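Arylesterase (Agrobacterium tumefaciens, PDB 3DCI) probably hydrolyses ester bonds as a member of the SGNH (GDSL-like) hydrolase family, and binds a zinc ion. Local coordinates at residues Q134-T138 and F139-P143; G169-I172 and E173-M176. One frame throughout, in Å; residues are numbered along the deposited sequence.

Both contacts are local, each made where the chain passes between a helix and a loop. Interaction 1 comes first along the sequence, where helix 122-138 ends and the chain turns off toward strand 149-154 of the central parallel sheet; interaction 2 follows after that strand, where the loop enters the short helix 172-175. One is thus a helix exit and the other a helix entry, with a sheet strand between them. The centres of interactions 1 and 2 lie about 32 Å apart, on opposite sides of the chain's centre, and the nearest atoms of interactions 1 and 2 stay about 20 Å apart. All four segments belong to the GDSL-like hydrolase region, and each contact lies at a junction of helix and loop in the connections around the central sheet.

Interaction 1: Q134-T138 and F139-P143; sequences QIVET and FIYKP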
loop_
_atom_site.group_PDB
_atom_site.type_symbol
_atom_site.label_atom_id
_atom_site.label_comp_id
_atom_site.label_asym_id
_atom_site.label_seq_id
_atom_site.Cartn_x
_atom_site.Cartn_y
_atom_site.Cartn_z
ATOM N N GLN A 134 11.373 14.146 12.195
ATOM C CA GLN A 134 12.443 13.708 11.286
ATOM C C GLN A 134 12.097 13.985 9.836
ATOM O O GLN A 134 12.960 14.382 9.040
ATOM C CB GLN A 134 12.698 12.218 11.419
ATOM C CG GLN A 134 13.306 11.808 12.728
ATOM C CD GLN A 134 13.367 10.277 12.898
ATOM O OE1 GLN A 134 12.749 9.479 12.132
ATOM N NE2 GLN A 134 14.093 9.866 13.917
ATOM N N ILE A 135 10.839 13.760 9.482
ATOM C CA ILE A 135 10.366 14.076 8.136
ATOM C C ILE A 135 10.534 15.560 7.812
ATOM O O ILE A 135 11.070 15.914 6.759
ATOM C CB ILE A 135 8.891 13.650 7.941
ATOM C CG1 ILE A 135 8.815 12.115 7.891
ATOM C CG2 ILE A 135 8.294 14.300 6.642
ATOM C CD1 ILE A 135 7.398 11.490 7.825
ATOM N N VAL A 136 10.094 16.428 8.722
ATOM C CA VAL A 136 10.208 17.874 8.520
ATOM C C VAL A 136 11.688 18.256 8.354
ATOM O O VAL A 136 12.028 19.033 7.457
ATOM C CB VAL A 136 9.579 18.683 9.701
ATOM C CG1 VAL A 136 9.968 20.165 9.601
ATOM C CG2 VAL A 136 8.010 18.483 9.801
ATOM N N GLU A 137 12.550 17.723 9.235
ATOM C CA GLU A 137 13.985 18.016 9.239
ATOM C C GLU A 137 14.687 17.614 7.945
ATOM O O GLU A 137 15.552 18.332 7.436
ATOM C CB GLU A 137 14.700 17.337 10.425
ATOM C CG GLU A 137 14.316 17.868 11.827
ATOM C CD GLU A 137 14.685 16.890 12.995
ATOM O OE1 GLU A 137 15.360 15.855 12.729
ATOM O OE2 GLU A 137 14.293 17.149 14.175
ATOM N N THR A 138 14.336 16.454 7.413
ATOM C CA THR A 138 15.132 15.839 6.365
ATOM C C THR A 138 14.479 15.854 4.980
ATOM O O THR A 138 15.083 15.379 4.027
ATOM C CB THR A 138 15.452 14.390 6.764
ATOM O OG1 THR A 138 14.227 13.667 6.845
ATOM C CG2 THR A 138 16.141 14.364 8.118
ATOM N N PHE A 139 13.279 16.423 4.844
ATOM C CA PHE A 139 12.573 16.468 3.545
ATOM C C PHE A 139 13.408 17.117 2.436
ATOM O O PHE A 139 14.212 17.975 2.711
ATOM C CB PHE A 139 11.269 17.226 3.707
ATOM C CG PHE A 139 10.261 17.010 2.596
ATOM C CD1 PHE A 139 9.482 15.872 2.573
ATOM C CD2 PHE A 139 10.074 17.965 1.618
ATOM C CE1 PHE A 139 8.537 15.672 1.600
ATOM C CE2 PHE A 139 9.117 17.792 0.629
ATOM C CZ PHE A 139 8.340 16.630 0.616
ATOM N N ILE A 140 13.208 16.715 1.190
ATOM C CA ILE A 140 13.927 17.347 0.046
ATOM C C ILE A 140 13.129 18.576 -0.361
ATOM O O ILE A 140 12.160 18.475 -1.116
ATOM C CB ILE A 140 14.090 16.398 -1.180
ATOM C CG1 ILE A 140 14.766 15.086 -0.756
ATOM C CG2 ILE A 140 14.926 17.085 -2.306
ATOM C CD1 ILE A 140 16.215 15.251 -0.244
ATOM N N TYR A 141 13.513 19.716 0.192
ATOM C CA TYR A 141 12.849 20.983 -0.076
ATOM C C TYR A 141 13.423 21.655 -1.337
ATOM O O TYR A 141 14.568 21.390 -1.744
ATOM C CB TYR A 141 12.976 21.920 1.135
ATOM C CG TYR A 141 12.274 21.432 2.409
ATOM C CD1 TYR A 141 10.898 21.445 2.518
ATOM C CD2 TYR A 141 13.003 20.999 3.509
ATOM C CE1 TYR A 141 10.260 21.024 3.681
ATOM C CE2 TYR A 141 12.384 20.555 4.656
ATOM C CZ TYR A 141 11.016 20.559 4.739
ATOM O OH TYR A 141 10.395 20.120 5.884
ATOM N N LYS A 142 12.598 22.486 -1.968
ATOM C CA LYS A 142 13.025 23.367 -3.055
ATOM C C LYS A 142 12.879 24.795 -2.545
ATOM O O LYS A 142 11.747 25.267 -2.334
ATOM C CB LYS A 142 12.181 23.163 -4.330
ATOM C CG LYS A 142 12.130 21.740 -4.872
ATOM C CD LYS A 142 11.181 21.700 -6.060
ATOM C CE LYS A 142 11.150 20.339 -6.721
ATOM N NZ LYS A 142 12.319 20.171 -7.620
ATOM N N PRO A 143 14.019 25.473 -2.256
ATOM C CA PRO A 143 15.395 24.987 -2.297
ATOM C C PRO A 143 15.734 24.155 -1.065
ATOM O O PRO A 143 15.000 24.194 -0.061
ATOM C CB PRO A 143 16.213 26.270 -2.285
ATOM C CG PRO A 143 15.402 27.215 -1.486
ATOM C CD PRO A 143 13.956 26.863 -1.767
HETATM O O HOH W 1 15.724 18.981 4.749
#
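The last helical turn closes weakly: Phe139 N reaches Ile135 O at 3.0 Å, but the angle at its hydrogen is only 124°, and from Phe139 on the chain leaves helical geometry and swings off the axis. Tyr141 then comes back to the helix end. Its OH donates to Val136 O over a short 2.5 Å, arriving in the carbonyl plane on a lone pair, while the carbonyl oxygen lies at the edge of the phenol ring. Val136 CG1 flanks the Tyr141 OH at 3.7 Å. One face of the Tyr141 ring carries Phe139 CB, 3.5 Å above the plane and offset toward the rim. The Phe139 side chain itself turns away, CG anti to the backbone N (chi1 -163°), and packs on Leu96 of helix 88-99, which Ile135 and Tyr141 also touch. This is the C-terminal end of helix 122-138, where Val136 O no longer has its i+4 amide donor; the third residue of the following loop, Tyr141, supplies a replacement through its hydroxyl. A water sits within hydrogen-bonding distance of Glu137 O and Phe139 O, between the helix end and the loop. Thr138, the final helical residue, bonds back within its own turn: Thr138 OG1 donates a hydrogen bond to Gln134 O at 2.6 Å. Thr138 N serves that oxygen too, from the opposite face of the carbonyl plane, so two donors grip it. Beyond the turn, Ile140 packs against Gln134 of a second subunit, and Phe139 meets Pro83 of a third.

Interaction 2: G169-I172 and E173-M176; sequences GRDI and EQSM
Asp171 swings its carboxylate over the start of helix 172-175 because CG stands anti to the backbone N (chi1 -180°), and Ser175 folds its hydroxyl back on the preceding turn with OG set between the backbone N and the carbonyl carbon (chi1 67°). Asp171 OD2 accepts from Gln174 N at 2.9 Å through its anti lone pair, the one directed away from the other carboxylate oxygen, and the N-H points at it with an angle of 152°. That makes Asp171 the N-cap of the helix. The same Asp171 OD2 also lies 3.6 Å from Gln174 CG, and a water links it, by a weak bond, to Gln174 NE2. At its other end the Gln174 amide is held by Arg177 and Ala122, both bonded to OE1. Behind the cap the backbone takes over: Ser175 N donates to Asp171 O, opening the regular helical pattern. Ile172 O receives two donors, Met176 N at 3.1 Å and Ser175 OG at 2.5 Å, the hydroxyl tilted a little from the carbonyl plane. Ser175 OG also accepts a hydrogen bond from Cys158 N, so it joins the helix to the loop carrying Cys158. Ile172 and selenomethionine Met176 run alongside each other, pointing the same way; Ile172 CG2 and Met176 CE come to 3.4 Å in the conformer described, a closeness that is doubtful because the Met176 side chain has a second conformer. The Asp171 carboxylate faces the amide end of the helix, where Gln174 N-H binds it, and the positive end of the helix dipole, which would probably stabilise the charged form of Asp171.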
loop_
_atom_site.group_PDB
_atom_site.type_symbol
_atom_site.label_atom_id
_atom_site.label_comp_id
_atom_site.label_asym_id
_atom_site.label_seq_id
_atom_site.Cartn_x
_atom_site.Cartn_y
_atom_site.Cartn_z
ATOM N N GLY A 169 -13.193 5.182 23.198
ATOM C CA GLY A 169 -12.406 4.323 24.070
ATOM C C GLY A 169 -11.076 4.909 24.529
ATOM O O GLY A 169 -10.230 4.177 25.051
ATOM N N ARG A 170 -10.891 6.217 24.355
ATOM C CA ARG A 170 -9.642 6.858 24.770
ATOM C C ARG A 170 -9.559 6.949 26.296
ATOM O O ARG A 170 -10.561 7.073 26.978
ATOM C CB ARG A 170 -9.477 8.242 24.154
ATOM C CG ARG A 170 -9.463 8.264 22.608
ATOM C CD ARG A 170 -9.437 9.696 22.131
ATOM N NE ARG A 170 -9.490 9.897 20.671
ATOM C CZ ARG A 170 -10.599 9.883 19.933
ATOM N NH1 ARG A 170 -11.776 9.570 20.455
ATOM N NH2 ARG A 170 -10.519 10.126 18.638
ATOM N N ASP A 171 -8.333 6.901 26.798
ATOM C CA ASP A 171 -8.054 6.905 28.210
ATOM C C ASP A 171 -7.572 8.296 28.613
ATOM O O ASP A 171 -6.655 8.832 28.005
ATOM C CB ASP A 171 -6.976 5.861 28.474
ATOM C CG ASP A 171 -6.595 5.762 29.936
ATOM O OD1 ASP A 171 -7.043 4.816 30.612
ATOM O OD2 ASP A 171 -5.839 6.627 30.402
ATOM N N ILE A 172 -8.185 8.871 29.647
ATOM C CA ILE A 172 -7.849 10.222 30.101
ATOM C C ILE A 172 -6.389 10.315 30.535
ATOM O O ILE A 172 -5.660 11.210 30.115
ATOM C CB ILE A 172 -8.748 10.664 31.277
ATOM C CG1 ILE A 172 -10.176 10.891 30.788
ATOM C CG2 ILE A 172 -8.215 11.964 31.920
ATOM C CD1 ILE A 172 -11.164 11.273 31.909
ATOM N N GLU A 173 -5.973 9.356 31.355
ATOM C CA GLU A 173 -4.629 9.400 31.917
ATOM C C GLU A 173 -3.560 9.300 30.828
ATOM O O GLU A 173 -2.518 9.953 30.934
ATOM C CB GLU A 173 -4.443 8.359 33.026
ATOM C CG GLU A 173 -5.079 8.793 34.367
ATOM C CD GLU A 173 -4.653 7.937 35.557
ATOM O OE1 GLU A 173 -3.634 7.220 35.457
ATOM O OE2 GLU A 173 -5.334 7.986 36.612
ATOM N N GLN A 174 -3.820 8.538 29.768
ATOM C CA GLN A 174 -2.878 8.486 28.646
ATOM C C GLN A 174 -2.808 9.812 27.879
ATOM O O GLN A 174 -1.728 10.226 27.508
ATOM C CB GLN A 174 -3.209 7.351 27.682
ATOM C CG GLN A 174 -3.011 5.966 28.312
ATOM C CD GLN A 174 -1.575 5.717 28.739
ATOM O OE1 GLN A 174 -0.638 6.037 28.008
ATOM N NE2 GLN A 174 -1.395 5.146 29.920
ATOM N N SER A 175 -3.954 10.450 27.632
ATOM C CA SER A 175 -3.987 11.744 26.959
ATOM C C SER A 175 -3.200 12.809 27.735
ATOM O O SER A 175 -2.633 13.723 27.137
ATOM C CB SER A 175 -5.427 12.211 26.766
ATOM O OG SER A 175 -6.041 12.511 28.010
HETATM N N MSE A 176 -3.181 12.669 29.069
HETATM C CA MSE A 176 -2.495 13.610 29.953
HETATM C C MSE A 176 -0.978 13.427 29.917
HETATM O O MSE A 176 -0.224 14.286 30.395
HETATM C CB MSE A 176 -2.996 13.442 31.392
HETATM C CG MSE A 176 -4.421 13.935 31.650
HETATM SE SE MSE A 176 -4.900 13.595 33.500
HETATM C CE MSE A 176 -6.652 14.466 33.585
HETATM O O HOH W 2 -3.813 4.570 31.622
#